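Local coordinates for protein ribosomal RNA small subunit methyltransferase E (Neisseria gonorrhoeae, PDB 5VM8) that probably methylates N3 of a uracil base in 16S ribosomal RNA, using S-adenosyl methionine as the methyl donor, at residues A[42-47]-A[54-59]; A[110-115]-A[153-158]; A[183-188]-A[221-226]. One frame throughout, in Å; residues are numbered along the deposited sequence.

Contact 1. Residues A[42-47]-A[54-59]; sequences NENITL and AHTARL
Ile45 and Ala57 sit opposite one another in the antiparallel beta hairpin of strands 44-48 and 54-62, part of the PUA domain. Ile45 N donates to Ala57 O at 2.9 Å, and Ala57 N answers with a bond to Ile45 O at 3.0 Å. Leu47 and His55 form the next hydrogen-bonded pair, and the exchange is continued beyond the other end by Leu59 N with Glu43 O and Asn42 N with Leu59 O. Between these bonds Asn44 CA makes a CA-H...O contact with Ala57 O at 3.2 Å.

The side chains divide by face. Ile45, Leu47, His55 and Ala57 share one, where Leu47 CD1 reaches diagonally to Ala57 CB at 4.1 Å; the short alanine side chain leaves room for Leu47 and Ile71, which meet it from the two flanks of its strand. The opposite face carries Asn44, Thr46, Thr56 and Arg58, a more polar set.

At the exposed end Arg58 extends its aliphatic part, with CG anti to the backbone N (chi1 178°), alongside Asn42. The two side chains point the same way, their amide and guanidinium planes 28° apart, and Asn42 OD1 rests against Arg58 CD at 3.4 Å.

Farther out, Phe12 of strand 11-13 touches Ile45 and Leu47, and Ile71 of strand 67-75 touches His55 and Ala57. Thr56 bonds through its backbone to Leu72 and His73, Thr46 to Pro10 and Phe12.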
loop_
_atom_site.group_PDB
_atom_site.type_symbol
_atom_site.label_atom_id
_atom_site.label_comp_id
_atom_site.label_asym_id
_atom_site.label_seq_id
_atom_site.Cartn_x
_atom_site.Cartn_y
_atom_site.Cartn_z
ATOM N N ASN A 42 -4.393 27.195 -16.008
ATOM C CA ASN A 42 -5.541 27.794 -15.314
ATOM C C ASN A 42 -6.589 26.748 -14.939
ATOM O O ASN A 42 -7.609 27.109 -14.334
ATOM C CB ASN A 42 -6.208 28.944 -16.086
ATOM C CG ASN A 42 -6.693 30.056 -15.160
ATOM O OD1 ASN A 42 -5.892 30.764 -14.546
ATOM N ND2 ASN A 42 -8.008 30.209 -15.058
ATOM N N GLU A 43 -6.393 25.482 -15.291
ATOM C CA GLU A 43 -7.191 24.422 -14.702
ATOM C C GLU A 43 -6.640 24.086 -13.323
ATOM O O GLU A 43 -5.490 24.396 -12.992
ATOM C CB GLU A 43 -7.221 23.176 -15.599
ATOM C CG GLU A 43 -7.917 23.406 -16.939
ATOM C CD GLU A 43 -7.862 22.205 -17.868
ATOM O OE1 GLU A 43 -7.401 21.127 -17.440
ATOM O OE2 GLU A 43 -8.297 22.344 -19.034
ATOM N N ASN A 44 -7.492 23.478 -12.501
ATOM C CA ASN A 44 -7.159 23.152 -11.122
ATOM C C ASN A 44 -6.715 21.700 -11.000
ATOM O O ASN A 44 -7.184 20.819 -11.726
ATOM C CB ASN A 44 -8.352 23.408 -10.202
ATOM C CG ASN A 44 -8.673 24.877 -10.061
ATOM O OD1 ASN A 44 -7.886 25.747 -10.449
ATOM N ND2 ASN A 44 -9.848 25.165 -9.521
ATOM N N ILE A 45 -5.792 21.469 -10.065
ATOM C CA ILE A 45 -5.240 20.160 -9.744
ATOM C C ILE A 45 -5.260 19.968 -8.229
ATOM O O ILE A 45 -5.503 20.903 -7.472
ATOM C CB ILE A 45 -3.818 20.002 -10.328
ATOM C CG1 ILE A 45 -2.903 21.091 -9.758
ATOM C CG2 ILE A 45 -3.847 20.049 -11.867
ATOM C CD1 ILE A 45 -1.653 20.603 -9.139
ATOM N N THR A 46 -5.017 18.732 -7.788
ATOM C CA THR A 46 -4.937 18.402 -6.367
ATOM C C THR A 46 -3.504 18.039 -6.012
ATOM O O THR A 46 -2.869 17.246 -6.717
ATOM C CB THR A 46 -5.863 17.240 -5.979
ATOM O OG1 THR A 46 -7.228 17.623 -6.142
ATOM C CG2 THR A 46 -5.649 16.836 -4.542
ATOM N N LEU A 47 -3.000 18.627 -4.928
ATOM C CA LEU A 47 -1.669 18.339 -4.411
ATOM C C LEU A 47 -1.818 17.815 -2.993
ATOM O O LEU A 47 -2.392 18.497 -2.140
ATOM C CB LEU A 47 -0.783 19.590 -4.435
ATOM C CG LEU A 47 -0.414 20.158 -5.811
ATOM C CD1 LEU A 47 0.386 21.465 -5.710
ATOM C CD2 LEU A 47 0.350 19.130 -6.620
ATOM N N ALA A 54 -4.399 17.606 1.804
ATOM C CA ALA A 54 -4.359 17.937 0.389
ATOM C C ALA A 54 -4.746 19.396 0.184
ATOM O O ALA A 54 -5.326 20.040 1.060
ATOM C CB ALA A 54 -5.281 17.025 -0.437
ATOM N N HIS A 55 -4.396 19.918 -0.984
ATOM C CA HIS A 55 -4.740 21.278 -1.347
ATOM C C HIS A 55 -5.256 21.304 -2.774
ATOM O O HIS A 55 -4.879 20.475 -3.606
ATOM C CB HIS A 55 -3.541 22.220 -1.219
ATOM C CG HIS A 55 -3.141 22.496 0.191
ATOM N ND1 HIS A 55 -3.572 23.609 0.882
ATOM C CD2 HIS A 55 -2.369 21.793 1.052
ATOM C CE1 HIS A 55 -3.066 23.591 2.100
ATOM N NE2 HIS A 55 -2.335 22.499 2.231
ATOM N N THR A 56 -6.118 22.275 -3.044
ATOM C CA THR A 56 -6.526 22.585 -4.401
ATOM C C THR A 56 -5.605 23.691 -4.885
ATOM O O THR A 56 -5.328 24.641 -4.147
ATOM C CB THR A 56 -7.985 23.048 -4.459
ATOM O OG1 THR A 56 -8.817 22.147 -3.721
ATOM C CG2 THR A 56 -8.476 23.100 -5.896
ATOM N N ALA A 57 -5.104 23.552 -6.111
ATOM C CA ALA A 57 -4.166 24.518 -6.663
ATOM C C ALA A 57 -4.551 24.866 -8.094
ATOM O O ALA A 57 -5.045 24.014 -8.837
ATOM C CB ALA A 57 -2.724 23.992 -6.616
ATOM N N ARG A 58 -4.338 26.123 -8.470
ATOM C CA ARG A 58 -4.550 26.560 -9.844
ATOM C C ARG A 58 -3.219 26.464 -10.584
ATOM O O ARG A 58 -2.221 27.049 -10.147
ATOM C CB ARG A 58 -5.098 27.989 -9.882
ATOM C CG ARG A 58 -5.313 28.562 -11.287
ATOM C CD ARG A 58 -5.929 29.972 -11.277
ATOM N NE ARG A 58 -5.173 30.907 -10.443
ATOM C CZ ARG A 58 -5.624 31.424 -9.302
ATOM N NH1 ARG A 58 -4.867 32.260 -8.596
ATOM N NH2 ARG A 58 -6.841 31.113 -8.872
ATOM N N LEU A 59 -3.202 25.720 -11.694
ATOM C CA LEU A 59 -1.993 25.549 -12.501
ATOM C C LEU A 59 -1.634 26.867 -13.177
ATOM O O LEU A 59 -2.353 27.329 -14.067
ATOM C CB LEU A 59 -2.198 24.459 -13.546
ATOM C CG LEU A 59 -0.961 24.075 -14.369
ATOM C CD1 LEU A 59 0.210 23.750 -13.445
ATOM C CD2 LEU A 59 -1.243 22.913 -15.327
#

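Contact 2. Residues A[110-115]-A[153-158]; sequences TAIQPV and PPVLPI
Pro153 opens the contact by setting its CB against Thr110 O at 3.3 Å, while its ring also meets Val140 and Cys144 of helix 128-147. Pro154 follows with CD near the same Thr110 oxygen and CG against Ala111 CB. Having no N-H to give, it offers only its carbonyl, and Ile112 N donates to Pro154 O at 3.1 Å. Val155 has its N-H turned to Gln137 OE1 of that helix, and its CG1 lies on Pro114 CD. Leu156 N then returns a nearly straight bond to Ile112 O (2.9 Å, 178° at the hydrogen).

The Leu156 side chain crosses that of Gln113 at about a right angle, its CD1 touching Gln113 OE1 at 3.4 Å. The Gln113 chain bends at chi2 (62°), and its NE2 donates to Pro157 O at 2.8 Å and to Pro114 O at 3.2 Å, which fixes the rotation of the amide. Ile158 CG1 meets Pro114 CG at 4.0 Å, these side chains again crossing at about a right angle.

The two segments run nearly the same way, and a single bridge at Ile112 and Val155 joins them. Here the return limb of a beta-alpha-beta crossover, from strand 111-116 through helix 128-147, approaches strand 159-160 in the parallel sheet of the SPOUT domain.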
loop_
_atom_site.group_PDB
_atom_site.type_symbol
_atom_site.label_atom_id
_atom_site.label_comp_id
_atom_site.label_asym_id
_atom_site.label_seq_id
_atom_site.Cartn_x
_atom_site.Cartn_y
_atom_site.Cartn_z
ATOM N N THR A 110 -2.842 -0.062 5.064
ATOM C CA THR A 110 -2.178 1.087 5.682
ATOM C C THR A 110 -0.661 1.006 5.625
ATOM O O THR A 110 -0.003 2.045 5.682
ATOM C CB THR A 110 -2.606 1.294 7.144
ATOM O OG1 THR A 110 -1.718 0.578 8.011
ATOM C CG2 THR A 110 -4.007 0.831 7.367
ATOM N N ALA A 111 -0.083 -0.189 5.529
ATOM C CA ALA A 111 1.358 -0.315 5.375
ATOM C C ALA A 111 1.672 -1.649 4.717
ATOM O O ALA A 111 0.883 -2.590 4.772
ATOM C CB ALA A 111 2.083 -0.195 6.723
ATOM N N ILE A 112 2.848 -1.713 4.103
ATOM C CA ILE A 112 3.302 -2.881 3.362
ATOM C C ILE A 112 4.743 -3.183 3.765
ATOM O O ILE A 112 5.610 -2.301 3.716
ATOM C CB ILE A 112 3.187 -2.673 1.840
ATOM C CG1 ILE A 112 1.714 -2.517 1.445
ATOM C CG2 ILE A 112 3.833 -3.838 1.099
ATOM C CD1 ILE A 112 1.487 -1.664 0.187
ATOM N N GLN A 113 4.980 -4.416 4.208
ATOM C CA GLN A 113 6.288 -4.888 4.655
ATOM C C GLN A 113 6.700 -6.014 3.719
ATOM O O GLN A 113 6.307 -7.170 3.916
ATOM C CB GLN A 113 6.244 -5.346 6.117
ATOM C CG GLN A 113 7.557 -5.923 6.659
ATOM C CD GLN A 113 8.701 -4.925 6.659
ATOM O OE1 GLN A 113 8.826 -4.098 7.572
ATOM N NE2 GLN A 113 9.539 -4.987 5.625
ATOM N N PRO A 114 7.461 -5.720 2.668
ATOM C CA PRO A 114 7.961 -6.797 1.805
ATOM C C PRO A 114 9.017 -7.614 2.530
ATOM O O PRO A 114 9.885 -7.064 3.215
ATOM C CB PRO A 114 8.569 -6.045 0.617
ATOM C CG PRO A 114 8.984 -4.720 1.198
ATOM C CD PRO A 114 7.996 -4.401 2.292
ATOM N N VAL A 115 8.961 -8.932 2.357
ATOM C CA VAL A 115 9.878 -9.815 3.069
ATOM C C VAL A 115 10.406 -10.874 2.122
ATOM O O VAL A 115 9.733 -11.298 1.179
ATOM C CB VAL A 115 9.277 -10.540 4.305
ATOM C CG1 VAL A 115 8.740 -9.567 5.330
ATOM C CG2 VAL A 115 8.252 -11.571 3.886
ATOM N N PRO A 153 0.478 4.852 2.002
ATOM C CA PRO A 153 1.029 3.783 2.842
ATOM C C PRO A 153 2.496 3.576 2.515
ATOM O O PRO A 153 2.878 3.574 1.338
ATOM C CB PRO A 153 0.185 2.548 2.471
ATOM C CG PRO A 153 -0.506 2.880 1.174
ATOM C CD PRO A 153 -0.591 4.387 1.095
ATOM N N PRO A 154 3.355 3.443 3.522
ATOM C CA PRO A 154 4.782 3.212 3.242
ATOM C C PRO A 154 5.031 1.799 2.741
ATOM O O PRO A 154 4.329 0.855 3.107
ATOM C CB PRO A 154 5.449 3.423 4.607
ATOM C CG PRO A 154 4.380 2.995 5.592
ATOM C CD PRO A 154 3.060 3.432 4.966
ATOM N N VAL A 155 6.021 1.662 1.868
ATOM C CA VAL A 155 6.589 0.355 1.550
ATOM C C VAL A 155 7.877 0.265 2.360
ATOM O O VAL A 155 8.849 0.975 2.087
ATOM C CB VAL A 155 6.847 0.170 0.049
ATOM C CG1 VAL A 155 7.274 -1.263 -0.231
ATOM C CG2 VAL A 155 5.621 0.570 -0.792
ATOM N N LEU A 156 7.863 -0.533 3.385
ATOM C CA LEU A 156 8.963 -0.568 4.339
ATOM C C LEU A 156 10.184 -1.290 3.758
ATOM O O LEU A 156 10.054 -2.119 2.852
ATOM C CB LEU A 156 8.510 -1.228 5.634
ATOM C CG LEU A 156 7.304 -0.535 6.301
ATOM C CD1 LEU A 156 6.769 -1.337 7.499
ATOM C CD2 LEU A 156 7.642 0.886 6.741
ATOM N N PRO A 157 11.385 -0.971 4.243
ATOM C CA PRO A 157 12.586 -1.656 3.741
ATOM C C PRO A 157 12.472 -3.174 3.847
ATOM O O PRO A 157 11.865 -3.714 4.774
ATOM C CB PRO A 157 13.705 -1.114 4.634
ATOM C CG PRO A 157 13.197 0.192 5.164
ATOM C CD PRO A 157 11.700 0.067 5.243
ATOM N N ILE A 158 13.023 -3.856 2.843
ATOM C CA ILE A 158 12.992 -5.312 2.795
ATOM C C ILE A 158 13.712 -5.904 3.995
ATOM O O ILE A 158 14.785 -5.439 4.394
ATOM C CB ILE A 158 13.621 -5.810 1.481
ATOM C CG1 ILE A 158 12.864 -5.219 0.276
ATOM C CG2 ILE A 158 13.696 -7.334 1.475
ATOM C CD1 ILE A 158 13.466 -5.520 -1.065
#

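Contact 3. Residues A[183-188]-A[221-226]; sequences CKLGDI and VTLGKR
Cys183 and Thr222 meet through flat peptide groups, and no aromatic ring takes part. Cys183 O receives Thr222 N at 3.0 Å, with the donor tilted 23° from the carbonyl plane. Val221 CA also lies 3.2 Å from Cys183 O in a CA-H...O contact. The carbonyl of Thr222 accepts Leu185 N at 3.2 Å, nearly along the C=O axis, with Lys184 CA-H as a second, weaker neighbour. This staggered exchange marks two parallel strands: Cys183 pairs with Val221 and Lys184 with Thr222.

Cys183 and Val221 point to one face of the sheet, Lys184 and Thr222 to the other. Val221 suits the apolar side, since its CG1 is met by two branches from residues 183-188: Ile188 CG2 at 3.8 Å and Leu185 CD1 at 4.0 Å. Ile188 is brought there by the type I turn from Leu185 to Ile188. Leu185, its CG anti to the backbone N (chi1 -173°), uses its other methyl, CD2, against Leu223 CD2 at 3.6 Å, a tentative contact because Leu223 is modelled with CG nearly eclipsing its backbone N. Gly224 has a positive phi of 84°; a CB there would be jammed against the carbonyl O of Leu223, which glycine avoids.

The backbone of Val221 also bonds to Ile176 of strand 173-177, placing strand 219-222 between that strand and the outermost strand 182-184. Leu185 and Ile188 touch Leu175 of strand 173-177, while helix 232-244 packs on Leu185 through Ala240 and Met241 and on Leu223 through Ala236 and Ala237.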
loop_
_atom_site.group_PDB
_atom_site.type_symbol
_atom_site.label_atom_id
_atom_site.label_comp_id
_atom_site.label_asym_id
_atom_site.label_seq_id
_atom_site.Cartn_x
_atom_site.Cartn_y
_atom_site.Cartn_z
ATOM N N CYS A 183 -8.672 -21.419 10.738
ATOM C CA CYS A 183 -10.076 -21.070 10.939
ATOM C C CYS A 183 -10.467 -20.064 9.853
ATOM O O CYS A 183 -9.622 -19.564 9.103
ATOM C CB CYS A 183 -10.333 -20.480 12.337
ATOM S SG CYS A 183 -9.692 -18.766 12.617
ATOM N N LYS A 184 -11.756 -19.785 9.731
ATOM C CA LYS A 184 -12.087 -18.775 8.750
ATOM C C LYS A 184 -11.737 -17.410 9.321
ATOM O O LYS A 184 -11.659 -17.215 10.537
ATOM C CB LYS A 184 -13.568 -18.821 8.380
ATOM C CG LYS A 184 -14.024 -20.160 7.829
ATOM C CD LYS A 184 -15.538 -20.219 7.691
ATOM C CE LYS A 184 -15.970 -19.722 6.339
ATOM N NZ LYS A 184 -15.030 -20.262 5.340
ATOM N N LEU A 185 -11.541 -16.458 8.414
ATOM C CA LEU A 185 -11.253 -15.083 8.801
ATOM C C LEU A 185 -12.403 -14.477 9.582
ATOM O O LEU A 185 -12.179 -13.654 10.475
ATOM C CB LEU A 185 -10.967 -14.261 7.547
ATOM C CG LEU A 185 -10.474 -12.832 7.661
ATOM C CD1 LEU A 185 -9.130 -12.770 8.346
ATOM C CD2 LEU A 185 -10.409 -12.262 6.257
ATOM N N GLY A 186 -13.642 -14.850 9.257
ATOM C CA GLY A 186 -14.761 -14.337 10.025
ATOM C C GLY A 186 -14.843 -14.941 11.413
ATOM O O GLY A 186 -15.240 -14.264 12.368
ATOM N N ASP A 187 -14.417 -16.194 11.558
ATOM C CA ASP A 187 -14.490 -16.921 12.823
ATOM C C ASP A 187 -13.360 -16.574 13.784
ATOM O O ASP A 187 -13.250 -17.234 14.817
ATOM C CB ASP A 187 -14.488 -18.430 12.574
ATOM C CG ASP A 187 -15.687 -18.892 11.784
ATOM O OD1 ASP A 187 -16.755 -18.260 11.880
ATOM O OD2 ASP A 187 -15.566 -19.901 11.064
ATOM N N ILE A 188 -12.515 -15.576 13.476
ATOM C CA ILE A 188 -11.427 -15.197 14.375
ATOM C C ILE A 188 -11.973 -14.264 15.435
ATOM O O ILE A 188 -12.990 -13.598 15.236
ATOM C CB ILE A 188 -10.231 -14.514 13.666
ATOM C CG1 ILE A 188 -10.555 -13.047 13.393
ATOM C CG2 ILE A 188 -9.746 -15.256 12.422
ATOM C CD1 ILE A 188 -9.354 -12.205 13.088
ATOM N N VAL A 221 -5.586 -18.453 8.611
ATOM C CA VAL A 221 -6.936 -18.117 8.140
ATOM C C VAL A 221 -7.141 -18.593 6.709
ATOM O O VAL A 221 -6.205 -18.599 5.902
ATOM C CB VAL A 221 -7.230 -16.601 8.197
ATOM C CG1 VAL A 221 -7.345 -16.110 9.639
ATOM C CG2 VAL A 221 -6.159 -15.849 7.442
ATOM N N THR A 222 -8.359 -19.045 6.420
ATOM C CA THR A 222 -8.833 -19.331 5.076
ATOM C C THR A 222 -10.037 -18.446 4.775
ATOM O O THR A 222 -10.705 -17.962 5.687
ATOM C CB THR A 222 -9.278 -20.772 4.896
ATOM O OG1 THR A 222 -10.434 -20.979 5.703
ATOM C CG2 THR A 222 -8.165 -21.761 5.233
ATOM N N LEU A 223 -10.273 -18.189 3.489
ATOM C CA LEU A 223 -11.485 -17.519 3.022
ATOM C C LEU A 223 -12.183 -18.388 1.996
ATOM O O LEU A 223 -11.726 -18.475 0.854
ATOM C CB LEU A 223 -11.212 -16.174 2.378
ATOM C CG LEU A 223 -9.898 -15.491 2.330
ATOM C CD1 LEU A 223 -9.685 -15.056 0.907
ATOM C CD2 LEU A 223 -10.081 -14.305 3.252
ATOM N N GLY A 224 -13.302 -18.972 2.350
ATOM C CA GLY A 224 -14.096 -19.666 1.358
ATOM C C GLY A 224 -13.639 -21.090 1.109
ATOM O O GLY A 224 -12.578 -21.528 1.540
ATOM N N LYS A 225 -14.450 -21.813 0.340
ATOM C CA LYS A 225 -14.245 -23.245 0.246
ATOM C C LYS A 225 -13.059 -23.636 -0.622
ATOM O O LYS A 225 -12.517 -24.725 -0.417
ATOM C CB LYS A 225 -15.519 -23.899 -0.294
ATOM N N ARG A 226 -12.639 -22.792 -1.565
ATOM C CA ARG A 226 -11.536 -23.106 -2.459
ATOM C C ARG A 226 -10.321 -22.272 -2.071
ATOM O O ARG A 226 -10.444 -21.067 -1.798
ATOM C CB ARG A 226 -11.886 -22.835 -3.925
ATOM C CG ARG A 226 -13.238 -23.371 -4.404
ATOM C CD ARG A 226 -13.557 -22.934 -5.862
ATOM N NE ARG A 226 -13.701 -21.481 -6.044
ATOM C CZ ARG A 226 -14.767 -20.778 -5.665
ATOM N NH1 ARG A 226 -15.801 -21.378 -5.069
ATOM N NH2 ARG A 226 -14.799 -19.471 -5.872
#

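Overall arrangement
From the N terminus, the chain first closes contact 1, a short hairpin loop wholly within the PUA domain. It then enters the SPOUT methyltransferase domain, where contact 2 closes a longer loop containing helix 128-147, and contact 3 closes another containing strand 195-199 and helix 207-215. The three follow in series; none nests or crosses. Contact 1 belongs to its own mixed sheet, its centre about 44 Å from that of contact 3, and lies on the opposite side of the chain's centre. Contacts 2 and 3, centres about 25 Å apart, reach the same parallel sheet: the former near strand 159-160 at one margin, the latter at strand 182-184 on the other.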